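PDB 1GYO: cytochrome C3, A dimeric class III c-type cytochrome from Desulfovibrio gigas, which carries electrons through eight covalently bound c-type haems, four in each subunit of a disulfide-linked dimer. Local coordinates for the heme c site. Residues are numbered along the deposited sequence; one frame, centred on the assembly and turned at random. Chains: chain A/B, Cytochrome C3, A dimeric class III c-type cytochrome.

The heme c site. Residues chain A 1, 3-4, 7, 9, 26, 28, 31, 36, 39-40, 49, 51-52; chain B 3, 7, 26, 28, 36, 39-40, 49, 51-52. With HEC (heme c), chain C; HEC (heme c), chain D.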
loop_
_atom_site.group_PDB
_atom_site.type_symbol
_atom_site.label_atom_id
_atom_site.label_comp_id
_atom_site.label_asym_id
_atom_site.label_seq_id
_atom_site.Cartn_x
_atom_site.Cartn_y
_atom_site.Cartn_z
ATOM N N LEU A 1 -0.014 -7.761 -8.166
ATOM C CA LEU A 1 -1.100 -7.202 -7.333
ATOM C C LEU A 1 -1.896 -6.178 -8.129
ATOM O O LEU A 1 -1.282 -5.302 -8.744
ATOM C CB LEU A 1 -0.473 -6.503 -6.137
ATOM C CG LEU A 1 -1.472 -5.886 -5.154
ATOM C CD1 LEU A 1 -2.444 -6.928 -4.629
ATOM C CD2 LEU A 1 -0.702 -5.190 -4.057
ATOM N N VAL A 3 -4.814 -3.497 -7.085
ATOM C CA VAL A 3 -5.639 -2.881 -6.039
ATOM C C VAL A 3 -6.856 -2.328 -6.764
ATOM O O VAL A 3 -6.731 -1.363 -7.558
ATOM C CB VAL A 3 -4.904 -1.771 -5.324
ATOM C CG1 VAL A 3 -5.829 -1.097 -4.306
ATOM C CG2 VAL A 3 -3.626 -2.297 -4.668
ATOM N N PRO A 4 -8.040 -2.898 -6.598
ATOM C CA PRO A 4 -9.177 -2.420 -7.397
ATOM C C PRO A 4 -9.474 -0.981 -7.096
ATOM O O PRO A 4 -9.524 -0.551 -5.935
ATOM C CB PRO A 4 -10.327 -3.355 -6.947
ATOM C CG PRO A 4 -9.572 -4.580 -6.554
ATOM C CD PRO A 4 -8.386 -4.058 -5.728
ATOM N N VAL A 7 -14.375 -1.273 -5.227
ATOM C CA VAL A 7 -14.728 -2.563 -4.684
ATOM C C VAL A 7 -16.223 -2.520 -4.327
ATOM O O VAL A 7 -16.738 -1.490 -3.924
ATOM C CB VAL A 7 -13.899 -3.031 -3.461
ATOM C CG1 VAL A 7 -12.409 -3.195 -3.818
ATOM C CG2 VAL A 7 -14.002 -2.087 -2.295
ATOM N N ILE A 9 -18.579 -4.222 -1.645
ATOM C CA ILE A 9 -18.532 -4.881 -0.389
ATOM C C ILE A 9 -19.942 -5.450 -0.116
ATOM O O ILE A 9 -20.909 -4.713 -0.227
ATOM C CB ILE A 9 -18.083 -3.946 0.734
ATOM C CG1 ILE A 9 -16.833 -3.158 0.395
ATOM C CG2 ILE A 9 -17.884 -4.765 2.039
ATOM C CD1 ILE A 9 -16.544 -2.022 1.387
ATOM N N MET A 26 -16.858 1.026 -2.385
ATOM C CA MET A 26 -15.811 1.849 -1.830
ATOM C C MET A 26 -14.743 2.068 -2.882
ATOM O O MET A 26 -14.355 1.158 -3.612
ATOM C CB MET A 26 -15.127 1.175 -0.645
ATOM C CG MET A 26 -14.232 2.079 0.173
ATOM S SD MET A 26 -12.827 1.243 0.920
ATOM C CE MET A 26 -11.846 1.076 -0.509
ATOM N N HIS A 28 -10.976 2.892 -3.716
ATOM C CA HIS A 28 -9.579 3.071 -3.267
ATOM C C HIS A 28 -9.020 4.391 -3.774
ATOM O O HIS A 28 -8.221 5.016 -3.104
ATOM C CB HIS A 28 -8.668 1.934 -3.715
ATOM C CG HIS A 28 -8.694 0.693 -2.860
ATOM N ND1 HIS A 28 -9.354 -0.442 -3.239
ATOM C CD2 HIS A 28 -8.126 0.387 -1.674
ATOM C CE1 HIS A 28 -9.147 -1.395 -2.285
ATOM N NE2 HIS A 28 -8.412 -0.910 -1.330
ATOM N N HIS A 31 -9.866 7.168 -1.476
ATOM C CA HIS A 31 -9.143 6.981 -0.235
ATOM C C HIS A 31 -7.629 6.956 -0.402
ATOM O O HIS A 31 -6.905 6.480 0.487
ATOM C CB HIS A 31 -9.594 5.731 0.495
ATOM C CG HIS A 31 -11.008 5.865 1.007
ATOM N ND1 HIS A 31 -12.094 5.448 0.335
ATOM C CD2 HIS A 31 -11.489 6.307 2.193
ATOM C CE1 HIS A 31 -13.189 5.662 1.066
ATOM N NE2 HIS A 31 -12.867 6.211 2.219
ATOM N N CYS A 36 -2.853 2.355 3.840
ATOM C CA CYS A 36 -3.473 1.031 3.676
ATOM C C CYS A 36 -3.851 0.427 5.021
ATOM O O CYS A 36 -4.958 -0.128 5.175
ATOM C CB CYS A 36 -2.585 0.040 2.945
ATOM S SG CYS A 36 -1.702 0.608 1.492
ATOM N N CYS A 39 -7.206 0.883 7.228
ATOM C CA CYS A 39 -8.344 -0.016 6.986
ATOM C C CYS A 39 -7.912 -1.478 7.128
ATOM O O CYS A 39 -8.541 -2.239 7.856
ATOM C CB CYS A 39 -8.922 0.203 5.611
ATOM S SG CYS A 39 -9.509 1.923 5.413
ATOM N N HIS A 40 -6.876 -1.853 6.379
ATOM C CA HIS A 40 -6.354 -3.214 6.431
ATOM C C HIS A 40 -5.441 -3.360 7.649
ATOM O O HIS A 40 -4.204 -3.483 7.519
ATOM C CB HIS A 40 -5.553 -3.481 5.156
ATOM C CG HIS A 40 -6.360 -3.409 3.898
ATOM N ND1 HIS A 40 -7.181 -4.437 3.495
ATOM C CD2 HIS A 40 -6.424 -2.476 2.919
ATOM C CE1 HIS A 40 -7.729 -4.084 2.317
ATOM N NE2 HIS A 40 -7.301 -2.916 1.929
ATOM N N PHE A 49 -3.657 -8.830 1.446
ATOM C CA PHE A 49 -4.759 -7.940 1.776
ATOM C C PHE A 49 -6.070 -8.740 1.718
ATOM O O PHE A 49 -6.751 -8.842 0.701
ATOM C CB PHE A 49 -4.899 -6.795 0.798
ATOM C CG PHE A 49 -3.738 -5.833 0.976
ATOM C CD1 PHE A 49 -2.676 -5.975 0.122
ATOM C CD2 PHE A 49 -3.730 -4.860 1.955
ATOM C CE1 PHE A 49 -1.600 -5.127 0.267
ATOM C CE2 PHE A 49 -2.647 -4.014 2.101
ATOM C CZ PHE A 49 -1.582 -4.168 1.268
ATOM N N LYS A 51 -9.921 -10.001 2.317
ATOM C CA LYS A 51 -11.255 -9.443 2.504
ATOM C C LYS A 51 -11.598 -9.453 3.987
ATOM O O LYS A 51 -11.281 -10.380 4.709
ATOM C CB LYS A 51 -12.287 -10.275 1.750
ATOM C CG LYS A 51 -12.092 -10.122 0.230
ATOM C CD LYS A 51 -13.289 -10.723 -0.493
ATOM C CE LYS A 51 -13.224 -10.540 -1.994
ATOM N NZ LYS A 51 -13.913 -9.346 -2.558
ATOM N N CYS A 52 -12.264 -8.378 4.405
ATOM C CA CYS A 52 -12.516 -8.194 5.807
ATOM C C CYS A 52 -13.312 -9.372 6.369
ATOM O O CYS A 52 -13.026 -9.840 7.483
ATOM C CB CYS A 52 -13.226 -6.868 6.065
ATOM S SG CYS A 52 -12.539 -5.447 5.213
ATOM N N VAL B 3 1.838 -8.772 -1.549
ATOM C CA VAL B 3 3.098 -8.015 -1.382
ATOM C C VAL B 3 4.153 -9.013 -0.967
ATOM O O VAL B 3 4.079 -9.522 0.152
ATOM C CB VAL B 3 2.983 -6.859 -0.404
ATOM C CG1 VAL B 3 4.324 -6.122 -0.201
ATOM C CG2 VAL B 3 1.906 -5.861 -0.824
ATOM N N VAL B 7 12.090 -9.144 -2.357
ATOM C CA VAL B 7 12.195 -9.116 -3.813
ATOM C C VAL B 7 13.674 -9.069 -4.191
ATOM O O VAL B 7 14.492 -8.534 -3.432
ATOM C CB VAL B 7 11.444 -7.974 -4.475
ATOM C CG1 VAL B 7 9.954 -8.045 -4.103
ATOM C CG2 VAL B 7 12.019 -6.638 -4.046
ATOM N N MET B 26 15.703 -6.573 -1.665
ATOM C CA MET B 26 15.003 -5.591 -0.875
ATOM C C MET B 26 13.884 -6.297 -0.107
ATOM O O MET B 26 13.165 -7.139 -0.696
ATOM C CB MET B 26 14.400 -4.457 -1.722
ATOM C CG MET B 26 13.924 -3.260 -0.934
ATOM S SD MET B 26 12.494 -2.473 -1.662
ATOM C CE MET B 26 11.237 -3.656 -1.232
ATOM N N HIS B 28 10.306 -5.953 1.717
ATOM C CA HIS B 28 9.131 -5.127 1.998
ATOM C C HIS B 28 8.883 -5.125 3.501
ATOM O O HIS B 28 8.455 -4.074 4.051
ATOM C CB HIS B 28 7.874 -5.613 1.278
ATOM C CG HIS B 28 7.724 -5.241 -0.173
ATOM N ND1 HIS B 28 7.848 -6.112 -1.231
ATOM C CD2 HIS B 28 7.383 -4.036 -0.723
ATOM C CE1 HIS B 28 7.591 -5.435 -2.357
ATOM N NE2 HIS B 28 7.314 -4.166 -2.084
ATOM N N CYS B 36 3.764 2.774 0.471
ATOM C CA CYS B 36 3.983 2.200 -0.861
ATOM C C CYS B 36 4.417 3.243 -1.873
ATOM O O CYS B 36 5.328 3.020 -2.648
ATOM C CB CYS B 36 2.707 1.515 -1.362
ATOM S SG CYS B 36 1.765 0.459 -0.260
ATOM N N CYS B 39 8.088 4.642 -2.696
ATOM C CA CYS B 39 8.906 3.936 -3.673
ATOM C C CYS B 39 8.188 3.775 -4.984
ATOM O O CYS B 39 8.724 4.160 -6.055
ATOM C CB CYS B 39 9.283 2.540 -3.145
ATOM S SG CYS B 39 10.214 2.661 -1.601
ATOM N N HIS B 40 6.969 3.222 -4.947
ATOM C CA HIS B 40 6.133 3.067 -6.113
ATOM C C HIS B 40 5.456 4.400 -6.412
ATOM O O HIS B 40 4.232 4.573 -6.216
ATOM C CB HIS B 40 5.094 1.972 -5.853
ATOM C CG HIS B 40 5.680 0.626 -5.577
ATOM N ND1 HIS B 40 6.191 -0.191 -6.567
ATOM C CD2 HIS B 40 5.816 -0.082 -4.442
ATOM C CE1 HIS B 40 6.593 -1.318 -6.006
ATOM N NE2 HIS B 40 6.388 -1.302 -4.709
ATOM N N PHE B 49 0.823 -3.189 -10.361
ATOM C CA PHE B 49 2.192 -2.907 -10.159
ATOM C C PHE B 49 3.084 -3.473 -11.251
ATOM O O PHE B 49 2.904 -4.556 -11.779
ATOM C CB PHE B 49 2.661 -3.515 -8.808
ATOM C CG PHE B 49 2.117 -2.685 -7.658
ATOM C CD1 PHE B 49 0.796 -2.826 -7.256
ATOM C CD2 PHE B 49 2.850 -1.760 -6.977
ATOM C CE1 PHE B 49 0.297 -2.061 -6.236
ATOM C CE2 PHE B 49 2.375 -0.957 -5.951
ATOM C CZ PHE B 49 1.038 -1.112 -5.578
ATOM N N LYS B 51 7.352 -3.595 -12.873
ATOM C CA LYS B 51 8.748 -3.493 -12.496
ATOM C C LYS B 51 9.161 -2.038 -12.685
ATOM O O LYS B 51 8.670 -1.339 -13.600
ATOM C CB LYS B 51 9.617 -4.359 -13.410
ATOM C CG LYS B 51 9.373 -5.850 -13.478
ATOM C CD LYS B 51 9.776 -6.566 -12.225
ATOM C CE LYS B 51 9.445 -8.042 -12.398
ATOM N NZ LYS B 51 9.723 -8.705 -11.113
ATOM N N CYS B 52 10.070 -1.542 -11.846
ATOM C CA CYS B 52 10.539 -0.174 -12.058
ATOM C C CYS B 52 11.108 0.002 -13.466
ATOM O O CYS B 52 10.858 1.037 -14.090
ATOM C CB CYS B 52 11.569 0.212 -10.976
ATOM S SG CYS B 52 11.150 -0.113 -9.284
HETATM FE FE HEC C . -7.840 -1.937 0.307
HETATM C CHA HEC C . -9.789 -4.466 -0.860
HETATM C CHB HEC C . -5.142 -3.319 -1.214
HETATM C CHC HEC C . -6.036 0.804 1.047
HETATM C CHD HEC C . -10.350 -0.865 2.240
HETATM N NA HEC C . -7.539 -3.546 -0.842
HETATM C C1A HEC C . -8.466 -4.483 -1.249
HETATM C C2A HEC C . -7.854 -5.503 -2.070
HETATM C C3A HEC C . -6.533 -5.191 -2.141
HETATM C C4A HEC C . -6.340 -3.979 -1.383
HETATM C CMA HEC C . -5.434 -5.928 -2.860
HETATM C CAA HEC C . -8.563 -6.639 -2.714
HETATM C CBA HEC C . -8.839 -7.833 -1.835
HETATM C CGA HEC C . -9.749 -8.873 -2.478
HETATM O O1A HEC C . -10.683 -8.492 -3.216
HETATM O O2A HEC C . -9.547 -10.060 -2.260
HETATM N NB HEC C . -5.947 -1.376 0.007
HETATM C C1B HEC C . -4.941 -2.093 -0.608
HETATM C C2B HEC C . -3.693 -1.362 -0.568
HETATM C C3B HEC C . -3.945 -0.165 0.043
HETATM C C4B HEC C . -5.349 -0.191 0.398
HETATM C CMB HEC C . -2.392 -1.867 -1.115
HETATM C CAB HEC C . -3.015 0.982 0.299
HETATM C CBB HEC C . -2.377 1.598 -0.939
HETATM N NC HEC C . -8.157 -0.318 1.384
HETATM C C1C HEC C . -7.305 0.752 1.565
HETATM C C2C HEC C . -7.910 1.763 2.409
HETATM C C3C HEC C . -9.116 1.271 2.765
HETATM C C4C HEC C . -9.257 -0.022 2.158
HETATM C CMC HEC C . -7.216 3.033 2.807
HETATM C CAC HEC C . -10.135 1.869 3.710
HETATM C CBC HEC C . -10.550 3.294 3.316
HETATM N ND HEC C . -9.702 -2.540 0.600
HETATM C C1D HEC C . -10.600 -1.999 1.523
HETATM C C2D HEC C . -11.813 -2.770 1.547
HETATM C C3D HEC C . -11.704 -3.711 0.574
HETATM C C4D HEC C . -10.376 -3.606 0.043
HETATM C CMD HEC C . -12.994 -2.518 2.472
HETATM C CAD HEC C . -12.765 -4.706 0.178
HETATM C CBD HEC C . -12.670 -5.960 1.035
HETATM C CGD HEC C . -13.932 -6.722 1.260
HETATM O O1D HEC C . -13.994 -7.418 2.307
HETATM O O2D HEC C . -14.872 -6.672 0.468
HETATM FE FE HEC D . 6.828 -2.753 -3.399
HETATM C CHA HEC D . 7.889 -4.901 -5.808
HETATM C CHB HEC D . 3.671 -3.770 -3.880
HETATM C CHC HEC D . 5.887 -0.947 -0.719
HETATM C CHD HEC D . 9.816 -1.202 -3.445
HETATM N NA HEC D . 5.952 -4.107 -4.587
HETATM C C1A HEC D . 6.547 -4.950 -5.516
HETATM C C2A HEC D . 5.556 -5.789 -6.154
HETATM C C3A HEC D . 4.356 -5.441 -5.629
HETATM C C4A HEC D . 4.598 -4.411 -4.655
HETATM C CMA HEC D . 3.000 -5.997 -5.964
HETATM C CAA HEC D . 5.868 -6.764 -7.248
HETATM C CBA HEC D . 5.994 -6.119 -8.620
HETATM C CGA HEC D . 6.578 -7.065 -9.662
HETATM O O1A HEC D . 7.776 -7.363 -9.583
HETATM O O2A HEC D . 5.837 -7.484 -10.572
HETATM N NB HEC D . 5.106 -2.409 -2.490
HETATM C C1B HEC D . 3.844 -2.879 -2.858
HETATM C C2B HEC D . 2.838 -2.325 -1.998
HETATM C C3B HEC D . 3.474 -1.589 -1.055
HETATM C C4B HEC D . 4.884 -1.618 -1.394
HETATM C CMB HEC D . 1.355 -2.536 -2.187
HETATM C CAB HEC D . 2.911 -0.891 0.154
HETATM C CBB HEC D . 2.164 -1.845 1.108
HETATM N NC HEC D . 7.687 -1.375 -2.292
HETATM C C1C HEC D . 7.180 -0.748 -1.174
HETATM C C2C HEC D . 8.145 0.141 -0.577
HETATM C C3C HEC D . 9.246 0.100 -1.377
HETATM C C4C HEC D . 8.968 -0.820 -2.440
HETATM C CMC HEC D . 7.942 0.926 0.676
HETATM C CAC HEC D . 10.518 0.896 -1.241
HETATM C CBC HEC D . 11.227 0.780 0.084
HETATM N ND HEC D . 8.530 -3.040 -4.392
HETATM C C1D HEC D . 9.664 -2.247 -4.337
HETATM C C2D HEC D . 10.636 -2.677 -5.298
HETATM C C3D HEC D . 10.146 -3.789 -5.887
HETATM C C4D HEC D . 8.814 -3.986 -5.363
HETATM C CMD HEC D . 11.935 -1.959 -5.590
HETATM C CAD HEC D . 10.768 -4.611 -6.993
HETATM C CBD HEC D . 10.510 -3.971 -8.340
HETATM C CGD HEC D . 11.466 -4.353 -9.444
HETATM O O1D HEC D . 11.409 -3.663 -10.493
HETATM O O2D HEC D . 12.244 -5.293 -9.301
HETATM O O HOH W 1 4.929 -6.610 -12.850
#
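Helix 36-39 carries both cysteines that link this haem in each chain, strands 6-9 and 24-27 of chain A supply A:Val7, A:Ile9 and A:Met26, and A:His28 and A:His40 sit in loops. This is a bis-histidine haem c site built on the CXXCH motif A:Cys36 to A:His40; the same site occurs in chain B. A:Cys36 SG bonds to CAB and A:Cys39 SG to CAC of HEC (chain C), both with SG anti to the carbonyl carbon. A:His40 NE2 and A:His28 NE2 bind the iron from opposite faces, almost in line at 179°. The other nitrogen of the A:His28 ring, ND1, donates to A:Pro4 O at 2.7 Å. That oxygen lies 26° out of the ring plane, so the bond is bent, but it should restrain the ring's rotation. The A:His28 ring is also packed between A:Met26 CE on one face and A:Val3 CG1 on the other. A:Phe49 lays its ring face over the methine CHB of HEC (chain C), and its CD2 lies over a face of A:His40. A:Cys52 N donates to propionate oxygen O1D of HEC (chain C), and B:Cys52 N to O1D of HEC (chain D), each at 2.9 Å. The Lys51 contact differs between the chains. B:Lys51, bent at chi2 (-70°), brings NZ to O1A of HEC (chain D) at 2.8 Å, a salt bridge. A:Lys51 bends at chi4 instead, and its NZ makes a weaker contact with O1A of HEC (chain C). A:Leu1 bridges the haems: CB touches CMA of the partner's HEC (chain D) at 3.5 Å, and CD1 meets CMA of its own HEC (chain C). The side chains of B:Val3 and A:Phe49 cross obliquely, CG2 against CE1. The site fixes two six-coordinate haems beside the subunit interface, where they could pass electrons between the tetrahaem halves.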